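Local coordinates for amphoterin-induced protein 1 (Mus musculus, PDB 2XOT) that promotes growth and fasciculation of neurites and may mediate homophilic and heterophilic cell-cell interaction, acting as a homodimer joined through its leucine-rich repeats, at the interface of chains A and B. Residues are numbered along the deposited sequence; one frame, centred on the assembly and turned at random. Chains: chain A/B, Amphoterin-induced protein 1.

Contact 1: the interface of chains A and B. Residues chain A 7-9, 18; chain B 144-145, 172, 197-198, 228.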
loop_
_atom_site.group_PDB
_atom_site.type_symbol
_atom_site.label_atom_id
_atom_site.label_comp_id
_atom_site.label_asym_id
_atom_site.label_seq_id
_atom_site.Cartn_x
_atom_site.Cartn_y
_atom_site.Cartn_z
ATOM N N ARG A 7 27.933 11.662 12.508
ATOM C CA ARG A 7 28.069 11.918 11.034
ATOM C C ARG A 7 27.205 10.949 10.223
ATOM O O ARG A 7 26.122 11.317 9.764
ATOM C CB ARG A 7 29.525 11.820 10.602
ATOM N N SER A 8 27.685 9.716 10.063
ATOM C CA SER A 8 26.973 8.689 9.284
ATOM C C SER A 8 26.250 7.687 10.195
ATOM O O SER A 8 26.686 7.429 11.316
ATOM C CB SER A 8 27.954 7.953 8.362
ATOM N N VAL A 9 25.147 7.130 9.697
ATOM C CA VAL A 9 24.403 6.079 10.399
ATOM C C VAL A 9 25.210 4.775 10.327
ATOM O O VAL A 9 25.581 4.326 9.252
ATOM C CB VAL A 9 22.996 5.900 9.779
ATOM C CG1 VAL A 9 22.216 4.725 10.408
ATOM C CG2 VAL A 9 22.223 7.203 9.874
ATOM N N CYS A 18 20.440 6.365 3.943
ATOM C CA CYS A 18 19.530 5.713 4.879
ATOM C C CYS A 18 18.607 6.715 5.550
ATOM O O CYS A 18 19.064 7.591 6.290
ATOM C CB CYS A 18 20.345 4.911 5.909
ATOM S SG CYS A 18 21.225 3.528 5.142
ATOM N N SER B 144 14.585 13.184 7.165
ATOM C CA SER B 144 15.990 12.947 7.516
ATOM C C SER B 144 16.913 13.592 6.490
ATOM O O SER B 144 16.490 13.913 5.392
ATOM C CB SER B 144 16.279 11.453 7.604
ATOM O OG SER B 144 16.184 10.877 6.319
ATOM N N GLN B 145 18.173 13.771 6.867
ATOM C CA GLN B 145 19.193 14.439 6.047
ATOM C C GLN B 145 18.718 15.780 5.533
ATOM O O GLN B 145 18.761 16.042 4.329
ATOM C CB GLN B 145 19.670 13.567 4.879
ATOM C CG GLN B 145 19.359 12.064 4.984
ATOM C CD GLN B 145 20.422 11.303 5.663
ATOM O OE1 GLN B 145 21.563 11.739 5.686
ATOM N NE2 GLN B 145 20.072 10.139 6.223
ATOM N N SER B 172 19.401 12.496 11.393
ATOM C CA SER B 172 20.423 13.138 10.574
ATOM C C SER B 172 20.016 14.563 10.232
ATOM O O SER B 172 19.987 14.945 9.062
ATOM C CB SER B 172 20.716 12.312 9.322
ATOM O OG SER B 172 21.218 11.038 9.679
ATOM N N HIS B 197 17.607 9.790 15.867
ATOM C CA HIS B 197 19.000 9.341 15.938
ATOM C C HIS B 197 19.864 10.172 14.984
ATOM O O HIS B 197 19.363 10.803 14.051
ATOM C CB HIS B 197 19.149 7.832 15.625
ATOM C CG HIS B 197 18.570 7.429 14.311
ATOM N ND1 HIS B 197 19.327 7.330 13.157
ATOM C CD2 HIS B 197 17.295 7.165 13.950
ATOM C CE1 HIS B 197 18.540 7.004 12.150
ATOM N NE2 HIS B 197 17.304 6.902 12.602
ATOM N N ASN B 198 21.153 10.172 15.257
ATOM C CA ASN B 198 22.127 10.887 14.458
ATOM C C ASN B 198 21.869 12.400 14.403
ATOM O O ASN B 198 21.909 13.039 13.345
ATOM C CB ASN B 198 22.262 10.254 13.069
ATOM C CG ASN B 198 23.605 10.600 12.403
ATOM O OD1 ASN B 198 24.619 10.744 13.087
ATOM N ND2 ASN B 198 23.596 10.782 11.071
ATOM N N ASP B 228 22.986 4.717 17.054
ATOM C CA ASP B 228 23.032 6.080 16.462
ATOM C C ASP B 228 22.344 7.165 17.303
ATOM O O ASP B 228 22.269 8.344 16.891
ATOM C CB ASP B 228 22.472 6.061 15.040
ATOM C CG ASP B 228 23.309 5.221 14.107
ATOM O OD1 ASP B 228 24.520 5.516 13.948
ATOM O OD2 ASP B 228 22.751 4.257 13.537
HETATM O O HOH W 1 19.070 9.412 8.946
HETATM O O HOH W 2 25.077 8.227 13.941
#
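A:Arg7 and B:Asn198 meet where the extended N-terminal segment of the LRRNT cap of chain A lies across loops at the far end of the leucine-rich repeat domain of chain B. B:Asn198 and A:Val9 bury similar amounts of surface and dominate the patch; B:Asn198 can be followed outward. CG stands opposite the backbone N (chi1 -158°), which sends the side chain from CB toward the chain A backbone. From CG the amide forks. ND2 donates to the carbonyl O of A:Arg7 at 2.9 Å, nearly straight at the hydrogen (172°). The acceptor lies close to the amide plane of B:Asn198, yet the donor sits well above the plane of the A:Arg7 carbonyl and not on a lone pair. ND2 also donates to OG of B:Ser172 at 2.8 Å, so these two bonds fix the turn of the amide. The other branch, OD1, is 2.7 Å from water 2, which also contacts OD1 of the B:Asp228 carboxylate and, more distantly, O of A:Ser8. The hydroxyl OG of B:Ser172 is in turn 2.8 Å from water 1, which reaches O of A:Cys18, extending the polar network to strand 17-19.

A:Val9 inserts its methyls between these groups. CG2 lies 4.0 Å from both ND2 of B:Asn198 and OG of B:Ser172, while CG1 is turned to the carboxylate of B:Asp228, 3.9 Å from its CG, the two side chains crossing at about a right angle. Beside that strand, NE2 of B:Gln145 approaches O of A:Cys18, but its N-H points away and no hydrogen bond forms.

Contact 2: the interface of chains A and B. Residues chain A 142, 167, 169, 195; chain B 19-22.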
loop_
_atom_site.group_PDB
_atom_site.type_symbol
_atom_site.label_atom_id
_atom_site.label_comp_id
_atom_site.label_asym_id
_atom_site.label_seq_id
_atom_site.Cartn_x
_atom_site.Cartn_y
_atom_site.Cartn_z
ATOM N N TYR A 142 2.191 -6.774 -14.055
ATOM C CA TYR A 142 2.533 -5.991 -15.260
ATOM C C TYR A 142 3.571 -6.719 -16.087
ATOM O O TYR A 142 4.696 -6.979 -15.610
ATOM C CB TYR A 142 3.084 -4.634 -14.863
ATOM C CG TYR A 142 2.091 -3.709 -14.222
ATOM C CD1 TYR A 142 1.428 -2.742 -14.971
ATOM C CD2 TYR A 142 1.862 -3.747 -12.849
ATOM C CE1 TYR A 142 0.559 -1.849 -14.375
ATOM C CE2 TYR A 142 0.970 -2.885 -12.257
ATOM C CZ TYR A 142 0.324 -1.942 -13.029
ATOM O OH TYR A 142 -0.545 -1.064 -12.442
ATOM N N LEU A 167 -5.436 -6.865 -12.166
ATOM C CA LEU A 167 -4.754 -6.181 -13.248
ATOM C C LEU A 167 -3.702 -7.117 -13.808
ATOM O O LEU A 167 -2.830 -7.580 -13.087
ATOM C CB LEU A 167 -4.125 -4.864 -12.772
ATOM C CG LEU A 167 -3.566 -3.956 -13.879
ATOM C CD1 LEU A 167 -3.499 -2.534 -13.377
ATOM C CD2 LEU A 167 -2.181 -4.398 -14.371
ATOM N N ASP A 169 -1.470 -6.867 -17.151
ATOM C CA ASP A 169 -1.072 -6.076 -18.309
ATOM C C ASP A 169 -0.182 -6.895 -19.248
ATOM O O ASP A 169 0.997 -7.153 -18.952
ATOM C CB ASP A 169 -0.361 -4.834 -17.835
ATOM C CG ASP A 169 0.044 -3.920 -18.974
ATOM O OD1 ASP A 169 -0.418 -4.139 -20.127
ATOM O OD2 ASP A 169 0.852 -3.005 -18.691
ATOM N N TYR A 195 -5.197 -6.033 -19.982
ATOM C CA TYR A 195 -4.748 -5.145 -21.043
ATOM C C TYR A 195 -4.096 -5.971 -22.142
ATOM O O TYR A 195 -3.088 -6.654 -21.931
ATOM C CB TYR A 195 -3.788 -4.089 -20.516
ATOM C CG TYR A 195 -4.358 -3.140 -19.501
ATOM C CD1 TYR A 195 -5.020 -1.969 -19.890
ATOM C CD2 TYR A 195 -4.253 -3.401 -18.153
ATOM C CE1 TYR A 195 -5.540 -1.096 -18.960
ATOM C CE2 TYR A 195 -4.759 -2.515 -17.216
ATOM C CZ TYR A 195 -5.403 -1.368 -17.613
ATOM O OH TYR A 195 -5.916 -0.495 -16.659
ATOM N N ALA B 19 3.368 1.561 -19.488
ATOM C CA ALA B 19 2.936 0.209 -19.203
ATOM C C ALA B 19 1.540 0.294 -18.583
ATOM O O ALA B 19 1.412 0.461 -17.377
ATOM C CB ALA B 19 3.886 -0.400 -18.245
ATOM N N SER B 20 0.502 0.178 -19.409
ATOM C CA SER B 20 -0.881 0.538 -19.052
ATOM C C SER B 20 -0.894 1.777 -18.177
ATOM O O SER B 20 -0.550 2.855 -18.650
ATOM C CB SER B 20 -1.691 -0.635 -18.460
ATOM O OG SER B 20 -1.133 -1.155 -17.267
ATOM N N ASN B 21 -1.264 1.645 -16.905
ATOM C CA ASN B 21 -1.408 2.819 -16.028
ATOM C C ASN B 21 -0.125 3.269 -15.317
ATOM O O ASN B 21 -0.168 4.159 -14.481
ATOM C CB ASN B 21 -2.600 2.665 -15.063
ATOM C CG ASN B 21 -2.417 1.573 -14.027
ATOM O OD1 ASN B 21 -1.375 0.927 -13.951
ATOM N ND2 ASN B 21 -3.445 1.384 -13.179
ATOM N N ILE B 22 1.018 2.711 -15.697
ATOM C CA ILE B 22 2.307 3.182 -15.184
ATOM C C ILE B 22 3.153 3.925 -16.243
ATOM O O ILE B 22 3.441 3.374 -17.300
ATOM C CB ILE B 22 3.135 1.999 -14.665
ATOM C CG1 ILE B 22 2.454 1.404 -13.418
ATOM C CG2 ILE B 22 4.593 2.432 -14.360
ATOM C CD1 ILE B 22 3.220 0.262 -12.809
#
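This is a homodimer interface of leucine-rich repeat proteins: side chains from successive short strands of chain A, in the last repeats and the LRRCT region, receive the turn between strands 17-19 and 22-24 in the LRRNT cap of chain B, tying the cap of one subunit to the repeats and LRRCT region of the other. A:Tyr142 grips this turn at its far side. Its phenol OH donates to OD1 of B:Asn21 at 2.6 Å, in the carbonyl plane and on a lone pair, and the amide is turned 35° from the ring. One face of the ring is packed by CD2 of A:Leu167 from its own chain. Against the opposite face, toward the rim, comes CD1 of B:Ile22, 3.6 Å from CZ. A phenylalanine in place of A:Tyr142 would probably keep much of this sandwich but leave the amide oxygen of B:Asn21 without its phenol donor.

At the other side of the turn, B:Ser20 enters between A:Asp169 and A:Tyr195. CB rests over the centre of the A:Tyr195 ring, 3.6 Å from its centroid, in a CH-pi contact. OG, placed between backbone N and carbonyl carbon (chi1 61°), makes a weak hydrogen bond to OD2 of A:Asp169 at 3.1 Å. A second weak bond runs from the same hydroxyl to O of B:Ala19. A:Leu167 places CD1 3.9 Å from ND2 of B:Asn21, while its CG meets the edge of the A:Tyr195 ring and thereby connects the two tyrosines.

The centres of contact 1 and contact 2 lie about 38 Å apart, at opposite ends of one two-fold interface. They share no residue of the same chain, but both use the LRRNT cap: strand 17-19 supplies A:Cys18 to contact 1 and B:Ala19 to contact 2. Because the two chains are copies, each contact recurs with the chains exchanged, and the cap of each subunit therefore meets its partner through both its N-terminal segment and its hairpin turn. Engaging both ends in this way is consistent with an antiparallel pairing of the repeat domains, the region that mediates homodimerization.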